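Local structure of hemolysin activator protein CdiB (6WIL) at residues Tyr185-Gln190 with Leu207-Gln212; Asn143-Gln148 with Leu161-Gly166; Leu29-Pro34 with Gln366-Leu371. The protein probably exports the toxin of a contact-dependent growth inhibition system across the outer membrane as a two-partner secretion transporter of the Omp85 superfamily. All coordinates share one frame; numbering follows the deposited sequence.

Contact 1 (Tyr185-Gln190 with Leu207-Gln212); sequences YAVDMQ and LILKLQ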
ATOM      1  N   TYR A 185     -14.546   5.670   9.459  1.00 38.10           N
ATOM      2  CA  TYR A 185     -15.972   5.741   9.185  1.00 33.96           C
ATOM      3  C   TYR A 185     -16.334   4.893   7.976  1.00 43.11           C
ATOM      4  O   TYR A 185     -15.510   4.650   7.090  1.00 38.32           O
ATOM      5  CB  TYR A 185     -16.448   7.170   8.893  1.00 25.84           C
ATOM      6  CG  TYR A 185     -16.269   8.166  10.008  1.00 43.86           C
ATOM      7  CD1 TYR A 185     -17.074   8.128  11.142  1.00 34.96           C
ATOM      8  CD2 TYR A 185     -15.317   9.170   9.908  1.00 35.66           C
ATOM      9  CE1 TYR A 185     -16.913   9.050  12.158  1.00 29.42           C
ATOM     10  CE2 TYR A 185     -15.149  10.093  10.915  1.00 43.59           C
ATOM     11  CZ  TYR A 185     -15.946  10.033  12.035  1.00 33.72           C
ATOM     12  OH  TYR A 185     -15.769  10.966  13.028  1.00 49.17           O
ATOM     13  N   ALA A 186     -17.587   4.449   7.955  1.00 37.15           N
ATOM     14  CA  ALA A 186     -18.263   4.132   6.704  1.00 47.22           C
ATOM     15  C   ALA A 186     -18.789   5.442   6.133  1.00 37.57           C
ATOM     16  O   ALA A 186     -19.545   6.152   6.805  1.00 38.37           O
ATOM     17  CB  ALA A 186     -19.399   3.134   6.932  1.00 29.25           C
ATOM     18  N   VAL A 187     -18.372   5.784   4.916  1.00 31.68           N
ATOM     19  CA  VAL A 187     -18.581   7.120   4.368  1.00 47.14           C
ATOM     20  C   VAL A 187     -19.488   7.046   3.148  1.00 38.83           C
ATOM     21  O   VAL A 187     -19.357   6.143   2.314  1.00 38.94           O
ATOM     22  CB  VAL A 187     -17.241   7.794   4.007  1.00 37.20           C
ATOM     23  CG1 VAL A 187     -17.477   9.177   3.421  1.00 36.74           C
ATOM     24  CG2 VAL A 187     -16.350   7.881   5.229  1.00 27.64           C
ATOM     25  N   ASP A 188     -20.415   7.996   3.055  1.00 57.57           N
ATOM     26  CA  ASP A 188     -21.190   8.250   1.847  1.00 43.31           C
ATOM     27  C   ASP A 188     -20.970   9.706   1.465  1.00 44.45           C
ATOM     28  O   ASP A 188     -21.196  10.606   2.281  1.00 49.50           O
ATOM     29  CB  ASP A 188     -22.677   7.950   2.066  1.00 50.28           C
ATOM     30  CG  ASP A 188     -23.468   7.903   0.763  1.00 80.56           C
ATOM     31  OD1 ASP A 188     -23.580   8.946   0.080  1.00 66.23           O
ATOM     32  OD2 ASP A 188     -23.974   6.813   0.419  1.00 86.26           O
HETATM   33  N   MSE A 189     -20.505   9.936   0.243  1.00 49.48           N
HETATM   34  CA  MSE A 189     -20.165  11.281  -0.203  1.00 48.09           C
HETATM   35  C   MSE A 189     -20.977  11.640  -1.448  1.00 66.24           C
HETATM   36  O   MSE A 189     -21.016  10.883  -2.419  1.00 62.90           O
HETATM   37  CB  MSE A 189     -18.655  11.386  -0.476  1.00 49.05           C
HETATM   38  CG  MSE A 189     -18.118  12.808  -0.657  1.00 62.23           C
HETATM   39 SE   MSE A 189     -16.182  12.931  -1.038  0.63 62.17          SE
HETATM   40  CE  MSE A 189     -15.471  12.892   0.787  1.00 47.59           C
ATOM     41  N   GLN A 190     -21.642  12.793  -1.401  1.00 65.26           N
ATOM     42  CA  GLN A 190     -22.422  13.300  -2.520  1.00 55.71           C
ATOM     43  C   GLN A 190     -22.109  14.771  -2.742  1.00 48.91           C
ATOM     44  O   GLN A 190     -21.837  15.516  -1.797  1.00 51.58           O
ATOM     45  CB  GLN A 190     -23.929  13.123  -2.288  1.00 57.71           C
ATOM     46  CG  GLN A 190     -24.436  11.722  -2.575  1.00 78.42           C
ATOM     47  CD  GLN A 190     -25.816  11.472  -1.996  1.00 98.25           C
ATOM     48  OE1 GLN A 190     -26.253  12.167  -1.079  1.00 98.93           O
ATOM     49  NE2 GLN A 190     -26.509  10.473  -2.530  1.00 99.45           N
ATOM     50  N   LEU A 207     -20.941  19.623  -0.108  1.00 54.02           N
ATOM     51  CA  LEU A 207     -20.413  18.277   0.078  1.00 42.19           C
ATOM     52  C   LEU A 207     -21.230  17.601   1.172  1.00 43.79           C
ATOM     53  O   LEU A 207     -21.047  17.876   2.361  1.00 48.41           O
ATOM     54  CB  LEU A 207     -18.933  18.330   0.434  1.00 43.33           C
ATOM     55  CG  LEU A 207     -18.226  16.976   0.447  1.00 47.36           C
ATOM     56  CD1 LEU A 207     -18.296  16.353  -0.929  1.00 50.32           C
ATOM     57  CD2 LEU A 207     -16.783  17.108   0.909  1.00 44.33           C
ATOM     58  N   ILE A 208     -22.122  16.703   0.766  1.00 53.02           N
ATOM     59  CA  ILE A 208     -23.008  16.003   1.688  1.00 41.77           C
ATOM     60  C   ILE A 208     -22.333  14.711   2.130  1.00 46.28           C
ATOM     61  O   ILE A 208     -22.097  13.814   1.312  1.00 48.64           O
ATOM     62  CB  ILE A 208     -24.369  15.716   1.037  1.00 58.51           C
ATOM     63  CG1 ILE A 208     -24.921  16.980   0.375  1.00 56.46           C
ATOM     64  CG2 ILE A 208     -25.353  15.176   2.067  1.00 52.69           C
ATOM     65  CD1 ILE A 208     -24.991  18.172   1.305  1.00 50.26           C
ATOM     66  N   LEU A 209     -22.034  14.610   3.425  1.00 48.05           N
ATOM     67  CA  LEU A 209     -21.360  13.452   3.999  1.00 37.41           C
ATOM     68  C   LEU A 209     -22.289  12.731   4.967  1.00 41.11           C
ATOM     69  O   LEU A 209     -22.846  13.353   5.877  1.00 50.58           O
ATOM     70  CB  LEU A 209     -20.079  13.872   4.725  1.00 47.98           C
ATOM     71  CG  LEU A 209     -18.889  14.284   3.859  1.00 36.98           C
ATOM     72  CD1 LEU A 209     -17.771  14.847   4.721  1.00 29.94           C
ATOM     73  CD2 LEU A 209     -18.401  13.091   3.067  1.00 40.44           C
ATOM     74  N   LYS A 210     -22.448  11.424   4.772  1.00 35.50           N
ATOM     75  CA  LYS A 210     -23.146  10.552   5.715  1.00 38.30           C
ATOM     76  C   LYS A 210     -22.124   9.587   6.309  1.00 55.04           C
ATOM     77  O   LYS A 210     -21.556   8.756   5.590  1.00 47.24           O
ATOM     78  CB  LYS A 210     -24.288   9.799   5.036  1.00 47.42           C
ATOM     79  CG  LYS A 210     -25.598  10.571   4.976  1.00 57.10           C
ATOM     80  CD  LYS A 210     -26.749   9.675   4.543  1.00 69.00           C
ATOM     81  CE  LYS A 210     -26.883   9.628   3.033  1.00 66.40           C
ATOM     82  NZ  LYS A 210     -27.409  10.914   2.499  1.00 81.29           N
ATOM     83  N   LEU A 211     -21.892   9.695   7.617  1.00 46.93           N
ATOM     84  CA  LEU A 211     -20.848   8.943   8.298  1.00 40.57           C
ATOM     85  C   LEU A 211     -21.451   7.998   9.330  1.00 48.53           C
ATOM     86  O   LEU A 211     -22.446   8.324   9.987  1.00 43.13           O
ATOM     87  CB  LEU A 211     -19.847   9.884   8.985  1.00 28.32           C
ATOM     88  CG  LEU A 211     -19.179  10.968   8.133  1.00 45.29           C
ATOM     89  CD1 LEU A 211     -18.293  11.856   8.992  1.00 37.36           C
ATOM     90  CD2 LEU A 211     -18.378  10.363   6.984  1.00 35.29           C
ATOM     91  N   GLN A 212     -20.832   6.827   9.467  1.00 37.41           N
ATOM     92  CA  GLN A 212     -21.196   5.845  10.479  1.00 38.52           C
ATOM     93  C   GLN A 212     -19.909   5.271  11.047  1.00 40.92           C
ATOM     94  O   GLN A 212     -19.144   4.630  10.321  1.00 37.99           O
ATOM     95  CB  GLN A 212     -22.073   4.738   9.887  1.00 52.30           C
ATOM     96  CG  GLN A 212     -22.114   3.463  10.705  1.00 58.49           C
ATOM     97  CD  GLN A 212     -22.893   2.365  10.015  1.00 80.10           C
ATOM     98  OE1 GLN A 212     -24.101   2.484   9.807  1.00 84.57           O
ATOM     99  NE2 GLN A 212     -22.204   1.292   9.640  1.00 79.16           N
TER
HETATM  100  O   HOH W   1     -24.266  11.818   1.337  1.00 62.60           O
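Ala186 and Gln212 begin a run of five antiparallel bridges that ends at Gln190 and Ile208. Three of these are hydrogen-bonded pairs, each closed by two N-H...O bonds; at the middle one, Asp188 N to Lys210 O and Lys210 N to Asp188 O both measure 2.9 Å. The non-hydrogen-bonded pairs between them, Val187-Leu211 and Met189-Leu209, add CA-H...O contacts such as Leu209 CA to Asp188 O at 3.3 Å.

Apolar packing is concentrated on the face of Val187, Met189, Leu209 and Leu211. Leu211 forks there: CD2 lies alongside Val187, 3.7 Å from CG2, while CD1 sits over the centre of the Tyr185 ring, 4.1 Å from the centroid and 9° off the normal, a CH-pi contact. Selenomethionine Met189 bends at chi3 (-85°), which places CE 3.7 Å from Leu209 CD2; its CG meets Leu207 CD1 at 3.6 Å. Leu174, Leu178 and Leu181 of helix 171-181 cover Val187 and Met189 on this face.

The other face, that of Asp188, Gln190, Lys210 and Gln212, is mostly polar, with Ala186 and Ile208 among them. One water is hydrogen-bonded to Ile208 O (2.9 Å) and to Gln190 OE1, and weakly to Lys210 NZ, whose ammonium is also hydrogen-bonded to Gln148 OE1. Asp188 OD1 lies 4.9 Å from Lys210 NZ, so any attraction would act without contact.

The strands run 161° apart in direction, and the pair is the C-terminal beta hairpin of a POTRA domain: its second strand lies between strand 185-193 and strand 132-149, with helix 171-181 against one face.

Contact 2 (Asn143-Gln148 with Leu161-Gly166); sequences NKIVIQ and LPFKAG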
ATOM      1  N   ASN A 143     -19.026  25.324  -1.091  1.00 45.18           N
ATOM      2  CA  ASN A 143     -19.734  26.243  -0.215  1.00 51.28           C
ATOM      3  C   ASN A 143     -19.784  25.766   1.231  1.00 48.25           C
ATOM      4  O   ASN A 143     -19.365  26.501   2.133  1.00 56.48           O
ATOM      5  CB  ASN A 143     -21.145  26.461  -0.758  1.00 48.70           C
ATOM      6  CG  ASN A 143     -22.007  27.309   0.153  1.00 51.55           C
ATOM      7  OD1 ASN A 143     -23.159  26.984   0.397  1.00 53.41           O
ATOM      8  ND2 ASN A 143     -21.453  28.425   0.640  1.00 43.90           N
ATOM      9  N   LYS A 144     -20.283  24.552   1.475  1.00 48.85           N
ATOM     10  CA  LYS A 144     -20.357  23.997   2.820  1.00 58.92           C
ATOM     11  C   LYS A 144     -20.040  22.509   2.782  1.00 43.53           C
ATOM     12  O   LYS A 144     -20.405  21.804   1.839  1.00 44.72           O
ATOM     13  CB  LYS A 144     -21.745  24.185   3.458  1.00 43.94           C
ATOM     14  CG  LYS A 144     -22.414  25.535   3.235  1.00 66.62           C
ATOM     15  CD  LYS A 144     -23.789  25.586   3.901  1.00 71.46           C
ATOM     16  CE  LYS A 144     -24.759  24.558   3.318  1.00 66.68           C
ATOM     17  NZ  LYS A 144     -26.089  24.587   4.007  1.00 69.81           N
ATOM     18  N   ILE A 145     -19.380  22.033   3.830  1.00 50.25           N
ATOM     19  CA  ILE A 145     -19.313  20.605   4.109  1.00 41.07           C
ATOM     20  C   ILE A 145     -20.439  20.289   5.084  1.00 44.01           C
ATOM     21  O   ILE A 145     -20.505  20.865   6.174  1.00 46.05           O
ATOM     22  CB  ILE A 145     -17.942  20.202   4.673  1.00 52.96           C
ATOM     23  CG1 ILE A 145     -16.865  20.399   3.604  1.00 47.57           C
ATOM     24  CG2 ILE A 145     -17.960  18.755   5.158  1.00 48.67           C
ATOM     25  CD1 ILE A 145     -15.598  21.033   4.123  1.00 57.71           C
ATOM     26  N   VAL A 146     -21.351  19.412   4.678  1.00 41.85           N
ATOM     27  CA  VAL A 146     -22.553  19.113   5.448  1.00 32.85           C
ATOM     28  C   VAL A 146     -22.440  17.694   5.979  1.00 41.63           C
ATOM     29  O   VAL A 146     -22.384  16.733   5.201  1.00 52.26           O
ATOM     30  CB  VAL A 146     -23.829  19.288   4.608  1.00 47.21           C
ATOM     31  CG1 VAL A 146     -25.047  18.777   5.372  1.00 32.76           C
ATOM     32  CG2 VAL A 146     -24.019  20.751   4.225  1.00 39.13           C
ATOM     33  N   ILE A 147     -22.412  17.562   7.303  1.00 41.51           N
ATOM     34  CA  ILE A 147     -22.384  16.253   7.954  1.00 41.77           C
ATOM     35  C   ILE A 147     -23.838  15.903   8.258  1.00 53.02           C
ATOM     36  O   ILE A 147     -24.363  16.192   9.334  1.00 43.72           O
ATOM     37  CB  ILE A 147     -21.509  16.251   9.204  1.00 38.78           C
ATOM     38  CG1 ILE A 147     -20.183  16.965   8.932  1.00 46.69           C
ATOM     39  CG2 ILE A 147     -21.254  14.824   9.667  1.00 37.69           C
ATOM     40  CD1 ILE A 147     -19.361  16.344   7.813  1.00 36.89           C
ATOM     41  N   GLN A 148     -24.500  15.274   7.285  1.00 48.81           N
ATOM     42  CA  GLN A 148     -25.901  14.911   7.464  1.00 39.88           C
ATOM     43  C   GLN A 148     -26.074  13.869   8.560  1.00 50.05           C
ATOM     44  O   GLN A 148     -27.134  13.801   9.194  1.00 46.02           O
ATOM     45  CB  GLN A 148     -26.480  14.401   6.142  1.00 38.80           C
ATOM     46  CG  GLN A 148     -27.951  14.013   6.200  1.00 55.96           C
ATOM     47  CD  GLN A 148     -28.481  13.531   4.865  1.00 72.05           C
ATOM     48  OE1 GLN A 148     -29.082  12.459   4.773  1.00 74.76           O
ATOM     49  NE2 GLN A 148     -28.268  14.327   3.821  1.00 49.73           N
ATOM     50  N   LEU A 161      -9.344  16.202   5.604  1.00 48.26           N
ATOM     51  CA  LEU A 161      -9.662  16.735   4.283  1.00 43.36           C
ATOM     52  C   LEU A 161      -8.640  17.787   3.897  1.00 45.43           C
ATOM     53  O   LEU A 161      -8.489  18.781   4.626  1.00 51.95           O
ATOM     54  CB  LEU A 161     -11.058  17.338   4.264  1.00 36.53           C
ATOM     55  CG  LEU A 161     -12.203  16.460   4.752  1.00 40.18           C
ATOM     56  CD1 LEU A 161     -13.506  17.232   4.652  1.00 42.12           C
ATOM     57  CD2 LEU A 161     -12.268  15.184   3.942  1.00 27.72           C
ATOM     58  N   PRO A 162      -7.931  17.634   2.777  1.00 46.83           N
ATOM     59  CA  PRO A 162      -6.936  18.644   2.393  1.00 39.46           C
ATOM     60  C   PRO A 162      -7.548  19.890   1.771  1.00 60.52           C
ATOM     61  O   PRO A 162      -6.840  20.690   1.154  1.00 62.60           O
ATOM     62  CB  PRO A 162      -6.051  17.889   1.395  1.00 51.11           C
ATOM     63  CG  PRO A 162      -6.969  16.879   0.796  1.00 39.49           C
ATOM     64  CD  PRO A 162      -7.889  16.451   1.899  1.00 41.50           C
ATOM     65  N   PHE A 163      -8.856  20.067   1.929  1.00 58.91           N
ATOM     66  CA  PHE A 163      -9.572  21.212   1.388  1.00 54.22           C
ATOM     67  C   PHE A 163     -10.447  21.819   2.476  1.00 64.66           C
ATOM     68  O   PHE A 163     -10.653  21.232   3.540  1.00 65.50           O
ATOM     69  CB  PHE A 163     -10.424  20.818   0.172  1.00 41.93           C
ATOM     70  CG  PHE A 163     -11.420  19.728   0.455  1.00 47.22           C
ATOM     71  CD1 PHE A 163     -12.690  20.033   0.919  1.00 42.47           C
ATOM     72  CD2 PHE A 163     -11.091  18.398   0.247  1.00 45.18           C
ATOM     73  CE1 PHE A 163     -13.612  19.034   1.177  1.00 42.72           C
ATOM     74  CE2 PHE A 163     -12.010  17.392   0.504  1.00 47.95           C
ATOM     75  CZ  PHE A 163     -13.273  17.712   0.968  1.00 45.53           C
ATOM     76  N   LYS A 164     -10.970  23.012   2.197  1.00 61.41           N
ATOM     77  CA  LYS A 164     -11.827  23.721   3.133  1.00 57.76           C
ATOM     78  C   LYS A 164     -12.941  24.416   2.366  1.00 59.43           C
ATOM     79  O   LYS A 164     -12.966  24.427   1.132  1.00 54.33           O
ATOM     80  CB  LYS A 164     -11.042  24.746   3.960  1.00 48.59           C
ATOM     81  CG  LYS A 164     -10.586  25.952   3.158  1.00 58.63           C
ATOM     82  CD  LYS A 164      -9.620  26.808   3.953  1.00 51.64           C
ATOM     83  CE  LYS A 164      -8.455  25.972   4.457  1.00 70.87           C
ATOM     84  NZ  LYS A 164      -7.331  26.808   4.962  1.00 87.63           N
ATOM     85  N   ALA A 165     -13.869  24.999   3.119  1.00 65.66           N
ATOM     86  CA  ALA A 165     -14.959  25.747   2.511  1.00 52.68           C
ATOM     87  C   ALA A 165     -14.410  26.945   1.744  1.00 48.01           C
ATOM     88  O   ALA A 165     -13.509  27.646   2.214  1.00 56.82           O
ATOM     89  CB  ALA A 165     -15.946  26.201   3.586  1.00 38.80           C
ATOM     90  N   GLY A 166     -14.946  27.164   0.544  1.00 47.00           N
ATOM     91  CA  GLY A 166     -14.481  28.227  -0.321  1.00 55.76           C
ATOM     92  C   GLY A 166     -13.403  27.835  -1.311  1.00 65.49           C
ATOM     93  O   GLY A 166     -13.071  28.640  -2.189  1.00 64.50           O
TER
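Leu161, the first residue to leave helical geometry after helix 154-160, reaches Ile145 by a methyl-to-methyl approach, CD1 to CD1 at 4.4 Å. The same Ile145 methyl is met by Phe163, whose CE1 comes within 4.1 Å; the two side chains cross obliquely. The bond from CA to CB of Phe163 does not itself head for the strand; CG takes the crowded position between the backbone N and the carbonyl carbon (chi1 57°), and the end of the ring comes nearer Ile145. Leu161 CB lies 3.9 Å above the ring plane, offset toward the rim. Beyond the contact the ring touches Leu207 and Leu174, so it is wedged between strand 204-213 and helix 171-181. This is the helix-to-helix connection of a POTRA domain, whose beta-alpha-alpha-beta-beta order runs from strand 132-149 through helices 154-160 and 171-181 to the closing hairpin. Further on, Ala165 brings its backbone N to 4.4 Å from Ile145 CD1, and its CB lies 3.7 Å from Asn143 O, a van der Waals contact; no hydrogen bond joins the two segments. Gly166 follows with positive phi (92°), a conformation in which a CB would press on the carbonyl O of Ala165.

Contact 3 (Leu29-Pro34 with Gln366-Leu371); sequences LAQQTP and QHRQYL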
ATOM      1  N   LEU A  29      -6.471  -0.468   5.273  1.00 45.26           N
ATOM      2  CA  LEU A  29      -6.971   0.887   5.079  1.00 60.09           C
ATOM      3  C   LEU A  29      -7.719   0.976   3.753  1.00 77.14           C
ATOM      4  O   LEU A  29      -7.133   0.766   2.684  1.00 63.30           O
ATOM      5  CB  LEU A  29      -5.822   1.889   5.133  1.00 45.15           C
ATOM      6  CG  LEU A  29      -4.957   1.774   6.392  1.00 54.38           C
ATOM      7  CD1 LEU A  29      -4.049   2.982   6.539  1.00 61.11           C
ATOM      8  CD2 LEU A  29      -5.812   1.586   7.637  1.00 55.55           C
ATOM      9  N   ALA A  30      -9.010   1.296   3.830  1.00 78.47           N
ATOM     10  CA  ALA A  30      -9.876   1.271   2.658  1.00 83.75           C
ATOM     11  C   ALA A  30      -9.486   2.359   1.663  1.00 72.11           C
ATOM     12  O   ALA A  30      -9.284   3.517   2.037  1.00 78.05           O
ATOM     13  CB  ALA A  30     -11.334   1.440   3.081  1.00 55.14           C
ATOM     14  N   GLN A  31      -9.390   1.984   0.391  1.00 83.58           N
ATOM     15  CA  GLN A  31      -9.099   2.918  -0.686  1.00 74.28           C
ATOM     16  C   GLN A  31     -10.374   3.287  -1.431  1.00 62.63           C
ATOM     17  O   GLN A  31     -11.413   2.632  -1.301  1.00 79.71           O
ATOM     18  CB  GLN A  31      -8.082   2.326  -1.667  1.00 73.36           C
ATOM     19  CG  GLN A  31      -6.779   1.920  -1.015  1.00 67.24           C
ATOM     20  CD  GLN A  31      -6.240   2.996  -0.094  1.00 78.80           C
ATOM     21  OE1 GLN A  31      -5.760   4.037  -0.545  1.00 70.86           O
ATOM     22  NE2 GLN A  31      -6.326   2.754   1.209  1.00 75.55           N
ATOM     23  N   GLN A  32     -10.282   4.358  -2.214  1.00 81.94           N
ATOM     24  CA  GLN A  32     -11.385   4.754  -3.078  1.00 68.07           C
ATOM     25  C   GLN A  32     -11.530   3.759  -4.224  1.00 63.22           C
ATOM     26  O   GLN A  32     -10.538   3.295  -4.794  1.00 71.16           O
ATOM     27  CB  GLN A  32     -11.155   6.170  -3.613  1.00 57.33           C
ATOM     28  CG  GLN A  32     -11.853   6.501  -4.931  1.00 75.58           C
ATOM     29  CD  GLN A  32     -13.323   6.835  -4.765  1.00 75.15           C
ATOM     30  OE1 GLN A  32     -13.809   7.015  -3.650  1.00 93.15           O
ATOM     31  NE2 GLN A  32     -14.039   6.924  -5.880  1.00 71.54           N
ATOM     32  N   THR A  33     -12.774   3.418  -4.541  1.00 65.35           N
ATOM     33  CA  THR A  33     -13.038   2.471  -5.612  1.00 65.55           C
ATOM     34  C   THR A  33     -12.537   3.035  -6.941  1.00 70.24           C
ATOM     35  O   THR A  33     -12.729   4.223  -7.223  1.00 74.58           O
ATOM     36  CB  THR A  33     -14.537   2.174  -5.691  1.00 66.04           C
ATOM     37  OG1 THR A  33     -15.003   1.731  -4.411  1.00 73.81           O
ATOM     38  CG2 THR A  33     -14.830   1.100  -6.730  1.00 62.95           C
ATOM     39  N   PRO A  34     -11.870   2.227  -7.764  1.00 59.46           N
ATOM     40  CA  PRO A  34     -11.381   2.732  -9.052  1.00 66.77           C
ATOM     41  C   PRO A  34     -12.513   3.132  -9.987  1.00 66.97           C
ATOM     42  O   PRO A  34     -13.637   2.631  -9.894  1.00 68.70           O
ATOM     43  CB  PRO A  34     -10.580   1.551  -9.618  1.00 54.29           C
ATOM     44  CG  PRO A  34     -11.024   0.356  -8.836  1.00 46.53           C
ATOM     45  CD  PRO A  34     -11.371   0.871  -7.478  1.00 62.02           C
ATOM     46  N   GLN A 366       6.032   4.383  -3.426  1.00 46.79           N
ATOM     47  CA  GLN A 366       5.095   3.299  -3.645  1.00 45.77           C
ATOM     48  C   GLN A 366       4.018   3.756  -4.617  1.00 38.13           C
ATOM     49  O   GLN A 366       3.682   4.941  -4.693  1.00 34.02           O
ATOM     50  CB  GLN A 366       4.475   2.808  -2.327  1.00 34.93           C
ATOM     51  CG  GLN A 366       4.027   3.909  -1.390  1.00 42.85           C
ATOM     52  CD  GLN A 366       3.584   3.376  -0.038  1.00 64.91           C
ATOM     53  OE1 GLN A 366       3.847   2.221   0.305  1.00 56.75           O
ATOM     54  NE2 GLN A 366       2.909   4.218   0.738  1.00 48.18           N
ATOM     55  N   HIS A 367       3.495   2.793  -5.366  1.00 39.30           N
ATOM     56  CA  HIS A 367       2.530   3.035  -6.422  1.00 37.60           C
ATOM     57  C   HIS A 367       1.487   1.933  -6.380  1.00 51.67           C
ATOM     58  O   HIS A 367       1.810   0.775  -6.098  1.00 49.92           O
ATOM     59  CB  HIS A 367       3.212   3.067  -7.798  1.00 41.78           C
ATOM     60  CG  HIS A 367       2.270   3.289  -8.940  1.00 35.30           C
ATOM     61  ND1 HIS A 367       1.926   4.546  -9.385  1.00 44.28           N
ATOM     62  CD2 HIS A 367       1.603   2.414  -9.730  1.00 43.07           C
ATOM     63  CE1 HIS A 367       1.087   4.437 -10.400  1.00 44.02           C
ATOM     64  NE2 HIS A 367       0.871   3.153 -10.626  1.00 43.55           N
ATOM     65  N   ARG A 368       0.240   2.302  -6.639  1.00 48.37           N
ATOM     66  CA  ARG A 368      -0.838   1.345  -6.820  1.00 48.62           C
ATOM     67  C   ARG A 368      -1.564   1.704  -8.107  1.00 48.54           C
ATOM     68  O   ARG A 368      -1.769   2.885  -8.401  1.00 47.74           O
ATOM     69  CB  ARG A 368      -1.806   1.341  -5.623  1.00 42.37           C
ATOM     70  CG  ARG A 368      -2.639   0.071  -5.528  1.00 62.49           C
ATOM     71  CD  ARG A 368      -3.700   0.130  -4.438  1.00 68.02           C
ATOM     72  NE  ARG A 368      -3.143   0.391  -3.114  1.00 79.52           N
ATOM     73  CZ  ARG A 368      -3.341   1.514  -2.431  1.00 66.60           C
ATOM     74  NH1 ARG A 368      -4.091   2.479  -2.944  1.00 60.76           N
ATOM     75  NH2 ARG A 368      -2.797   1.667  -1.231  1.00 58.97           N
ATOM     76  N   GLN A 369      -1.929   0.689  -8.886  1.00 54.48           N
ATOM     77  CA  GLN A 369      -2.523   0.900 -10.198  1.00 51.08           C
ATOM     78  C   GLN A 369      -3.687  -0.059 -10.390  1.00 52.19           C
ATOM     79  O   GLN A 369      -3.589  -1.242 -10.051  1.00 48.93           O
ATOM     80  CB  GLN A 369      -1.490   0.700 -11.318  1.00 42.07           C
ATOM     81  CG  GLN A 369      -2.035   0.902 -12.728  1.00 60.26           C
ATOM     82  CD  GLN A 369      -1.917   2.336 -13.206  1.00 54.53           C
ATOM     83  OE1 GLN A 369      -0.909   3.002 -12.964  1.00 55.13           O
ATOM     84  NE2 GLN A 369      -2.948   2.817 -13.891  1.00 63.17           N
ATOM     85  N   TYR A 370      -4.786   0.459 -10.934  1.00 57.82           N
ATOM     86  CA  TYR A 370      -5.981  -0.328 -11.202  1.00 54.32           C
ATOM     87  C   TYR A 370      -6.239  -0.384 -12.699  1.00 55.75           C
ATOM     88  O   TYR A 370      -6.098   0.620 -13.403  1.00 51.34           O
ATOM     89  CB  TYR A 370      -7.213   0.257 -10.505  1.00 59.67           C
ATOM     90  CG  TYR A 370      -7.052   0.475  -9.023  1.00 49.58           C
ATOM     91  CD1 TYR A 370      -7.264  -0.559  -8.121  1.00 45.47           C
ATOM     92  CD2 TYR A 370      -6.699   1.721  -8.521  1.00 45.29           C
ATOM     93  CE1 TYR A 370      -7.119  -0.360  -6.761  1.00 52.30           C
ATOM     94  CE2 TYR A 370      -6.555   1.931  -7.165  1.00 54.13           C
ATOM     95  CZ  TYR A 370      -6.765   0.887  -6.290  1.00 54.18           C
ATOM     96  OH  TYR A 370      -6.620   1.097  -4.939  1.00 61.89           O
ATOM     97  N   LEU A 371      -6.620  -1.565 -13.178  1.00 52.91           N
ATOM     98  CA  LEU A 371      -7.118  -1.729 -14.537  1.00 60.02           C
ATOM     99  C   LEU A 371      -8.187  -2.807 -14.501  1.00 59.64           C
ATOM    100  O   LEU A 371      -7.894  -3.959 -14.165  1.00 54.25           O
ATOM    101  CB  LEU A 371      -5.996  -2.097 -15.512  1.00 73.11           C
ATOM    102  CG  LEU A 371      -6.349  -1.920 -16.993  1.00 81.34           C
ATOM    103  CD1 LEU A 371      -6.871  -0.511 -17.257  1.00 53.55           C
ATOM    104  CD2 LEU A 371      -5.149  -2.222 -17.877  1.00 71.10           C
TER
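Tyr370 carries Pro34 over one face of its ring, and the guanidinium of Arg368 carries Gln31 CG over one of its own. The proline approaches the phenol at about a right angle: CG lies 4.3 Å from the ring centroid and 27° off the normal, a CH-pi contact, while Pro34 CB also meets Tyr370 CB at 3.7 Å. Above the guanidinium, Gln31 CG is 3.7 Å from Arg368 CZ, with the amide and guanidinium planes 55° apart.

Gln31 and Pro34, with Arg368 and Tyr370, join the connection that follows helix 8-27 to the end of barrel strand 349-371, next to its short turn into strand 374-386. In TpsB transporters such as FhaC, an N-terminal helix plugs the barrel and a linker leads from it to the POTRA domains, and the 29-34 segment is consistent with that linker.

Polar evidence for the attachment is modest. Arg368 NH1 gives Gln31 OE1 a weak bond of 3.3 Å; the same oxygen also accepts from Lys330 NZ on the adjoining strand, so two cationic side chains converge on one amide oxygen. The bend of Gln31 at chi2 (-47°) turns CD back, and NE2 donates to Leu29 O at 2.6 Å, from well above that carbonyl's plane but within the amide's own. Thus both ends of the amide are engaged, which would fix its rotation. The phenol end of Tyr370 rests against the root of the same side chain, OH lying 3.8 Å from Gln31 CB. The backbone of the connection is also held to helix 171-181, where Gln32 N donates to Glu179 OE1.

In the fold
From the N terminus, helix 8-27 leads into residues 29-34, where contact 3 opens; it closes only at 366-371, after the POTRA domains, the first seven barrel strands and most of the eighth. Contacts 2 and 1 fall within that span, in series. Contact 2 closes at 161-166, tying the loop between helices 154-160 and 171-181 to strand 132-149; contact 1 then pairs the two strands of the hairpin, 185-190 with 207-212. These two touch, centres 12 Å apart, through neighbouring strands 132-149 and 204-213. Contact 3 touches neither, its nearest atoms being about 7 Å from contact 1. It ties the connection after helix 8-27, probably the N-terminal linker, to the barrel.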